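Local coordinates for protein neutral ceramidase (Pseudomonas aeruginosa, PDB 2ZWS) that hydrolyses the N-acyl linkage of ceramides to release sphingosine and a free fatty acid, and also runs the reverse synthesis, at residues Gly537-Val542 with Ser601-Pro606. Sequence-based numbering, arbitrary orientation. Where two conformers were deposited one is given.
Sequences GDKVTV and SWSIPP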
loop_
_atom_site.group_PDB
_atom_site.type_symbol
_atom_site.label_atom_id
_atom_site.label_comp_id
_atom_site.label_asym_id
_atom_site.label_seq_id
_atom_site.Cartn_x
_atom_site.Cartn_y
_atom_site.Cartn_z
ATOM N N GLY A 537 4.978 1.976 30.604
ATOM C CA GLY A 537 4.347 0.706 30.312
ATOM C C GLY A 537 2.843 0.767 30.501
ATOM O O GLY A 537 2.129 -0.102 30.022
ATOM N N ASP A 538 2.365 1.793 31.210
ATOM C CA ASP A 538 0.930 1.968 31.396
ATOM C C ASP A 538 0.288 2.578 30.166
ATOM O O ASP A 538 0.919 3.366 29.441
ATOM C CB ASP A 538 0.640 2.881 32.594
ATOM C CG ASP A 538 0.931 2.220 33.949
ATOM O OD1 ASP A 538 0.932 2.959 34.957
ATOM O OD2 ASP A 538 1.142 0.984 34.026
ATOM N N LYS A 539 -0.994 2.267 29.969
ATOM C CA LYS A 539 -1.782 2.906 28.919
ATOM C C LYS A 539 -2.696 3.991 29.498
ATOM O O LYS A 539 -3.491 3.718 30.400
ATOM C CB LYS A 539 -2.616 1.855 28.199
ATOM C CG LYS A 539 -3.326 2.332 26.937
ATOM C CD LYS A 539 -4.205 1.173 26.436
ATOM C CE LYS A 539 -4.450 1.263 24.933
ATOM N NZ LYS A 539 -5.534 0.318 24.515
ATOM N N VAL A 540 -2.561 5.212 28.978
ATOM C CA VAL A 540 -3.431 6.352 29.323
ATOM C C VAL A 540 -4.619 6.350 28.344
ATOM O O VAL A 540 -4.405 6.312 27.127
ATOM C CB VAL A 540 -2.669 7.704 29.187
ATOM C CG1 VAL A 540 -3.566 8.912 29.554
ATOM C CG2 VAL A 540 -1.409 7.699 30.041
ATOM N N THR A 541 -5.849 6.366 28.864
ATOM C CA THR A 541 -7.037 6.469 27.999
ATOM C C THR A 541 -7.895 7.650 28.433
ATOM O O THR A 541 -8.256 7.803 29.615
ATOM C CB THR A 541 -7.881 5.148 27.900
ATOM O OG1 THR A 541 -8.931 5.281 26.917
ATOM C CG2 THR A 541 -8.504 4.802 29.210
ATOM N N VAL A 542 -8.179 8.506 27.460
ATOM C CA VAL A 542 -9.026 9.670 27.668
ATOM C C VAL A 542 -10.079 9.745 26.562
ATOM O O VAL A 542 -10.014 8.991 25.580
ATOM C CB VAL A 542 -8.199 10.980 27.688
ATOM C CG1 VAL A 542 -7.121 10.944 28.794
ATOM C CG2 VAL A 542 -7.583 11.275 26.302
ATOM N N SER A 601 -5.804 6.988 23.244
ATOM C CA SER A 601 -4.956 6.308 24.200
ATOM C C SER A 601 -3.501 6.495 23.878
ATOM O O SER A 601 -3.128 6.714 22.705
ATOM C CB SER A 601 -5.296 4.827 24.251
ATOM O OG SER A 601 -5.056 4.212 23.005
ATOM N N TRP A 602 -2.682 6.390 24.920
ATOM C CA TRP A 602 -1.230 6.480 24.793
ATOM C C TRP A 602 -0.617 5.391 25.655
ATOM O O TRP A 602 -0.779 5.390 26.882
ATOM C CB TRP A 602 -0.753 7.851 25.259
ATOM C CG TRP A 602 0.749 8.081 25.138
ATOM C CD1 TRP A 602 1.569 7.641 24.134
ATOM C CD2 TRP A 602 1.584 8.843 26.042
ATOM N NE1 TRP A 602 2.874 8.089 24.360
ATOM C CE2 TRP A 602 2.905 8.809 25.519
ATOM C CE3 TRP A 602 1.348 9.538 27.247
ATOM C CZ2 TRP A 602 3.994 9.452 26.149
ATOM C CZ3 TRP A 602 2.446 10.200 27.871
ATOM C CH2 TRP A 602 3.742 10.143 27.312
ATOM N N SER A 603 0.089 4.462 25.024
ATOM C CA SER A 603 0.859 3.478 25.761
ATOM C C SER A 603 2.251 4.056 25.971
ATOM O O SER A 603 2.995 4.243 25.009
ATOM C CB SER A 603 0.893 2.170 24.983
ATOM O OG SER A 603 -0.430 1.654 24.847
ATOM N N ILE A 604 2.590 4.362 27.227
ATOM C CA ILE A 604 3.804 5.130 27.546
ATOM C C ILE A 604 5.026 4.232 27.374
ATOM O O ILE A 604 5.178 3.262 28.120
ATOM C CB ILE A 604 3.750 5.683 29.007
ATOM C CG1 ILE A 604 2.511 6.554 29.222
ATOM C CG2 ILE A 604 5.011 6.475 29.323
ATOM C CD1 ILE A 604 2.069 6.631 30.667
ATOM N N PRO A 605 5.868 4.523 26.353
ATOM C CA PRO A 605 6.977 3.614 26.034
ATOM C C PRO A 605 8.211 3.804 26.918
ATOM O O PRO A 605 8.376 4.866 27.503
ATOM C CB PRO A 605 7.311 3.995 24.591
ATOM C CG PRO A 605 7.076 5.461 24.552
ATOM C CD PRO A 605 5.814 5.664 25.416
ATOM N N PRO A 606 9.092 2.788 26.983
ATOM C CA PRO A 606 10.392 2.949 27.652
ATOM C C PRO A 606 11.115 4.166 27.114
ATOM O O PRO A 606 11.088 4.422 25.904
ATOM C CB PRO A 606 11.144 1.681 27.260
ATOM C CG PRO A 606 10.066 0.665 27.041
ATOM C CD PRO A 606 8.905 1.420 26.454
HETATM O O HOH W 1 0.669 0.025 27.475
HETATM O O HOH W 2 -6.845 2.272 22.861
#
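Lys-539 lies over Ser-603 and Ser-601 on one face of an antiparallel strand pair. Ser-603 is its direct non-hydrogen-bonded partner, and the side chain runs diagonally from there to Ser-601: CG stands anti to the backbone N (chi1 -171°) and the chain beyond is extended. CB and CG pass Ser-603 OG, CG at 3.6 Å; CD passes the same oxygen more loosely; CE lies 3.6 Å from Ser-601 OG and also touches its CB. At the tip, NZ donates to a water 2.9 Å away that also hydrogen-bonds Ser-601 OG. Both serines suit this face by giving the methylenes a low surface, and Ser-601 OG shares the ammonium's water.

The opposite face is apolar. Val-540 CG2 meets Ile-604 CD1 at 3.7 Å and approaches Trp-602 CE3 obliquely, while Ile-604 CG1 lies over one face of the indole, offset toward its rim. Trp-602 also touches Thr-584, a magnesium ligand.

Val-540 and Trp-602 form the hydrogen-bonded pair, N to O in both directions. Beyond the strands, Ile-604 N makes a nearly straight bond to Asp-538 O (2.9 Å), and Gly-537 N donates to Ile-604 O; at Gly-537's phi of 100° a CB would jam against the preceding carbonyl O. Lysine's methylenes thus cover the serines while its ammonium stays hydrated, and Val-540, Trp-602 and Ile-604 join Phe-639 of strand 629-642 in the core between the two sheets of the C-terminal beta-sandwich.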